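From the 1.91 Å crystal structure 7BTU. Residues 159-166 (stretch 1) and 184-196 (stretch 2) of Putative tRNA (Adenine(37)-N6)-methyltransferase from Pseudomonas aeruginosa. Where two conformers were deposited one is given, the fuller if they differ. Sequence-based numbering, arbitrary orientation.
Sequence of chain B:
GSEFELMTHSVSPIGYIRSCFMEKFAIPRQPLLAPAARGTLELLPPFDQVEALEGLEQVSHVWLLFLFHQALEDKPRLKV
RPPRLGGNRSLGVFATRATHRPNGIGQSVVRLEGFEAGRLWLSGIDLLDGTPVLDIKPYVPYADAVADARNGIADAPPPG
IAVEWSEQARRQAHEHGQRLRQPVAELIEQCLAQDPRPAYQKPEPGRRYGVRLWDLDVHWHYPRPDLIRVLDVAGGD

Stretch 1 159-166: PGIAVEWS
Stretch 2 184-196: VAELIEQCLAQDP

How does the extended stretch lie on the helix? The second stretch is helical from Val184 through Leu192, with phi/psi near -60/-45 through most of that length, and the strand that ends at Trp165 runs against it with an angle of 140° between their N-to-C directions, so the two are closer to antiparallel than parallel. Their axes approach to 8.0 Å. The register follows from this direction: the CA atoms of Ile161 and Ala193 lie 4.5 Å apart, those of Val163 and Glu189 lie 6.2 Å apart, and Trp165 reaches back to Ala185 and Ile188. From Ile161 on, alternate residues (Ile161, Val163, Trp165) make the contact, while Ala162 and Glu164 point away. The two stretches together bury 449 Å².

What does Trp165, which has the most area covered, do at the early end of the helix? Its backbone is extended (-126/133) and its CA-to-CB bond points sideways, but chi1 of -72° (m) and chi2 of 84° bring the end of the side chain nearer. The indole reaches the backbone of the helix, with CZ2 3.4 Å from Ala185 O at the ring edge and 4.1 Å from Ala185 CB. Its CH2 packs 3.7 Å from CG2 of Ile188, whose rotamer is m, t. On the pyrrole side, NE1 donates a weak hydrogen bond to Glu189 OE1, long at 3.4 Å but nearly straight at 170°; the carboxylate oxygen lies near the ring plane, where the N-H points.

How is Val163 held at the middle of the contact? With phi/psi of -128/124 and chi1 of 172° (t), it points toward the helix and sets CG2 against the last turn. Val163 CG2 lies 3.9 Å from Leu192 CB, 3.8 Å from Ala193 N and 3.9 Å from Glu189 O, so it packs against backbone as well as side chain. Its own backbone is tied to Glu189 through a water, which accepts from Val163 N at 3.1 Å and donates to Glu189 OE2 at 2.9 Å. Glu189, with chi1 of 172° (t), chi2 of 139° between wells and chi3 of 6°, therefore serves Trp165 with one carboxylate oxygen and this water with the other.

Why does the chain come closest at Ala193? Here a backbone hydrogen bond joins the stretches: Ile161 N donates to Ala193 O at 2.9 Å, with an angle of 152°. The same carbonyl receives a CA-H...O contact from Gly160 CA at 3.4 Å, and Ala193 CA makes another with Ile161 O at 3.5 Å. Gly160 adopts 111/143, angles at which a CB would be jammed against the preceding carbonyl oxygen, so the backbone itself calls for glycine. Ile161 (-108/144; chi1 -42°, m; chi2 169°, t) extends CD1 to 4.0 Å from Asp195 CB. Beyond the helix, Asp195 takes a positive phi (75/67), and its side chain is modelled only to CB.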

# COMPACT_ATOMS: atom_id res chain seq x y z
N PRO B 159 10.02 -20.95 8.99
CA PRO B 159 11.41 -20.44 8.96
C PRO B 159 12.14 -20.61 7.62
O PRO B 159 13.11 -19.88 7.39
CB PRO B 159 12.10 -21.23 10.08
CG PRO B 159 10.99 -21.52 11.03
CD PRO B 159 9.78 -21.79 10.18
N GLY B 160 11.74 -21.51 6.76
CA GLY B 160 12.47 -21.56 5.49
C GLY B 160 13.24 -22.87 5.50
O GLY B 160 13.78 -23.27 6.54
N ILE B 161 13.34 -23.52 4.34
CA ILE B 161 13.81 -24.90 4.22
C ILE B 161 15.20 -24.85 3.61
O ILE B 161 15.45 -24.03 2.71
CB ILE B 161 12.87 -25.74 3.32
CG1 ILE B 161 11.40 -25.44 3.60
CG2 ILE B 161 13.11 -27.23 3.42
CD1 ILE B 161 10.44 -26.03 2.56
N ALA B 162 16.07 -25.74 4.06
CA ALA B 162 17.39 -25.88 3.46
C ALA B 162 17.25 -26.40 2.03
O ALA B 162 16.37 -27.22 1.72
CB ALA B 162 18.25 -26.85 4.26
N VAL B 163 18.19 -25.98 1.18
CA VAL B 163 18.23 -26.35 -0.22
C VAL B 163 19.61 -26.89 -0.55
O VAL B 163 20.59 -26.16 -0.40
CB VAL B 163 17.91 -25.15 -1.12
CG1 VAL B 163 18.16 -25.54 -2.60
CG2 VAL B 163 16.45 -24.67 -0.90
N GLU B 164 19.69 -28.11 -1.07
CA GLU B 164 20.95 -28.63 -1.63
C GLU B 164 20.78 -28.83 -3.14
O GLU B 164 19.67 -28.78 -3.67
CB GLU B 164 21.38 -29.95 -0.94
CG GLU B 164 20.35 -30.99 -1.12
CD GLU B 164 20.77 -32.38 -0.64
OE1 GLU B 164 20.29 -33.37 -1.25
OE2 GLU B 164 21.59 -32.46 0.31
N TRP B 165 21.90 -29.07 -3.81
CA TRP B 165 21.99 -29.08 -5.27
C TRP B 165 22.59 -30.38 -5.78
O TRP B 165 23.62 -30.81 -5.25
CB TRP B 165 22.92 -27.95 -5.73
CG TRP B 165 22.33 -26.58 -5.57
CD1 TRP B 165 22.31 -25.80 -4.44
CD2 TRP B 165 21.66 -25.84 -6.60
NE1 TRP B 165 21.61 -24.61 -4.72
CE2 TRP B 165 21.24 -24.62 -6.04
CE3 TRP B 165 21.35 -26.13 -7.94
CZ2 TRP B 165 20.57 -23.67 -6.79
CZ3 TRP B 165 20.66 -25.18 -8.69
CH2 TRP B 165 20.25 -23.97 -8.10
N SER B 166 21.99 -31.01 -6.78
CA SER B 166 22.74 -31.96 -7.59
C SER B 166 23.85 -31.24 -8.36
O SER B 166 23.70 -30.07 -8.73
CB SER B 166 21.86 -32.69 -8.57
OG SER B 166 21.46 -31.79 -9.61
N VAL B 184 20.51 -16.91 -11.32
CA VAL B 184 19.55 -18.01 -11.38
C VAL B 184 19.70 -18.94 -10.19
O VAL B 184 18.71 -19.41 -9.62
CB VAL B 184 19.66 -18.76 -12.73
CG1 VAL B 184 18.90 -20.16 -12.67
CG2 VAL B 184 19.10 -17.91 -13.86
N ALA B 185 20.94 -19.28 -9.84
CA ALA B 185 21.13 -20.22 -8.73
C ALA B 185 20.57 -19.64 -7.44
O ALA B 185 19.88 -20.34 -6.68
CB ALA B 185 22.61 -20.56 -8.56
N GLU B 186 20.84 -18.35 -7.19
CA GLU B 186 20.36 -17.72 -5.97
C GLU B 186 18.85 -17.61 -5.99
O GLU B 186 18.19 -17.84 -4.97
CB GLU B 186 20.95 -16.31 -5.81
CG GLU B 186 22.42 -16.42 -5.37
CD GLU B 186 23.01 -15.04 -5.17
OE1 GLU B 186 23.47 -14.46 -6.18
OE2 GLU B 186 23.00 -14.53 -4.03
N LEU B 187 18.29 -17.28 -7.15
CA LEU B 187 16.83 -17.20 -7.23
C LEU B 187 16.22 -18.54 -6.91
O LEU B 187 15.23 -18.63 -6.16
CB LEU B 187 16.41 -16.76 -8.63
CG LEU B 187 14.90 -16.81 -8.93
CD1 LEU B 187 14.09 -15.88 -8.05
CD2 LEU B 187 14.71 -16.44 -10.40
N ILE B 188 16.77 -19.60 -7.51
CA ILE B 188 16.20 -20.94 -7.28
C ILE B 188 16.24 -21.26 -5.80
O ILE B 188 15.24 -21.67 -5.20
CB ILE B 188 16.93 -22.00 -8.13
CG1 ILE B 188 16.58 -21.84 -9.63
CG2 ILE B 188 16.59 -23.45 -7.60
CD1 ILE B 188 17.42 -22.76 -10.61
N GLU B 189 17.39 -21.03 -5.17
CA GLU B 189 17.53 -21.29 -3.75
C GLU B 189 16.54 -20.47 -2.93
O GLU B 189 15.93 -20.99 -1.99
CB GLU B 189 18.98 -20.99 -3.34
CG GLU B 189 19.27 -21.01 -1.89
CD GLU B 189 20.61 -21.67 -1.61
OE1 GLU B 189 21.34 -22.00 -2.58
OE2 GLU B 189 20.91 -21.90 -0.41
N GLN B 190 16.40 -19.17 -3.25
CA GLN B 190 15.54 -18.32 -2.44
C GLN B 190 14.07 -18.67 -2.63
O GLN B 190 13.29 -18.57 -1.70
CB GLN B 190 15.77 -16.84 -2.76
CG GLN B 190 17.14 -16.38 -2.23
CD GLN B 190 17.64 -15.14 -2.89
OE1 GLN B 190 16.84 -14.32 -3.38
NE2 GLN B 190 18.97 -14.95 -2.88
N CYS B 191 13.69 -19.05 -3.87
CA CYS B 191 12.31 -19.47 -4.18
C CYS B 191 11.97 -20.80 -3.51
O CYS B 191 10.87 -20.99 -2.97
CB CYS B 191 12.17 -19.60 -5.71
SG CYS B 191 10.61 -20.32 -6.40
N LEU B 192 12.89 -21.77 -3.60
CA LEU B 192 12.61 -23.09 -3.08
C LEU B 192 12.58 -23.09 -1.57
O LEU B 192 11.77 -23.81 -0.96
CB LEU B 192 13.64 -24.11 -3.61
CG LEU B 192 13.43 -24.39 -5.12
CD1 LEU B 192 14.38 -25.44 -5.65
CD2 LEU B 192 12.00 -24.80 -5.34
N ALA B 193 13.44 -22.28 -0.93
CA ALA B 193 13.40 -22.27 0.53
C ALA B 193 12.03 -21.90 1.09
O ALA B 193 11.71 -22.28 2.22
CB ALA B 193 14.43 -21.30 1.10
N GLN B 194 11.20 -21.18 0.34
CA GLN B 194 9.85 -20.84 0.78
C GLN B 194 8.75 -21.77 0.23
O GLN B 194 7.57 -21.43 0.35
CB GLN B 194 9.55 -19.35 0.45
CG GLN B 194 10.58 -18.35 1.02
CD GLN B 194 10.09 -16.86 0.99
OE1 GLN B 194 8.91 -16.58 1.17
NE2 GLN B 194 11.03 -15.93 0.73
N ASP B 195 9.11 -22.93 -0.40
CA ASP B 195 8.17 -24.03 -0.65
C ASP B 195 7.14 -23.85 -1.78
O ASP B 195 5.93 -23.88 -1.50
CB ASP B 195 7.39 -24.33 0.64
N PRO B 196 7.55 -23.78 -3.07
CA PRO B 196 6.59 -23.41 -4.18
C PRO B 196 5.80 -24.51 -4.93
O PRO B 196 6.13 -24.94 -6.05
CB PRO B 196 7.51 -22.68 -5.16
CG PRO B 196 8.85 -23.45 -5.00
CD PRO B 196 8.94 -23.89 -3.54
O HOH W 1 19.83 -23.46 1.77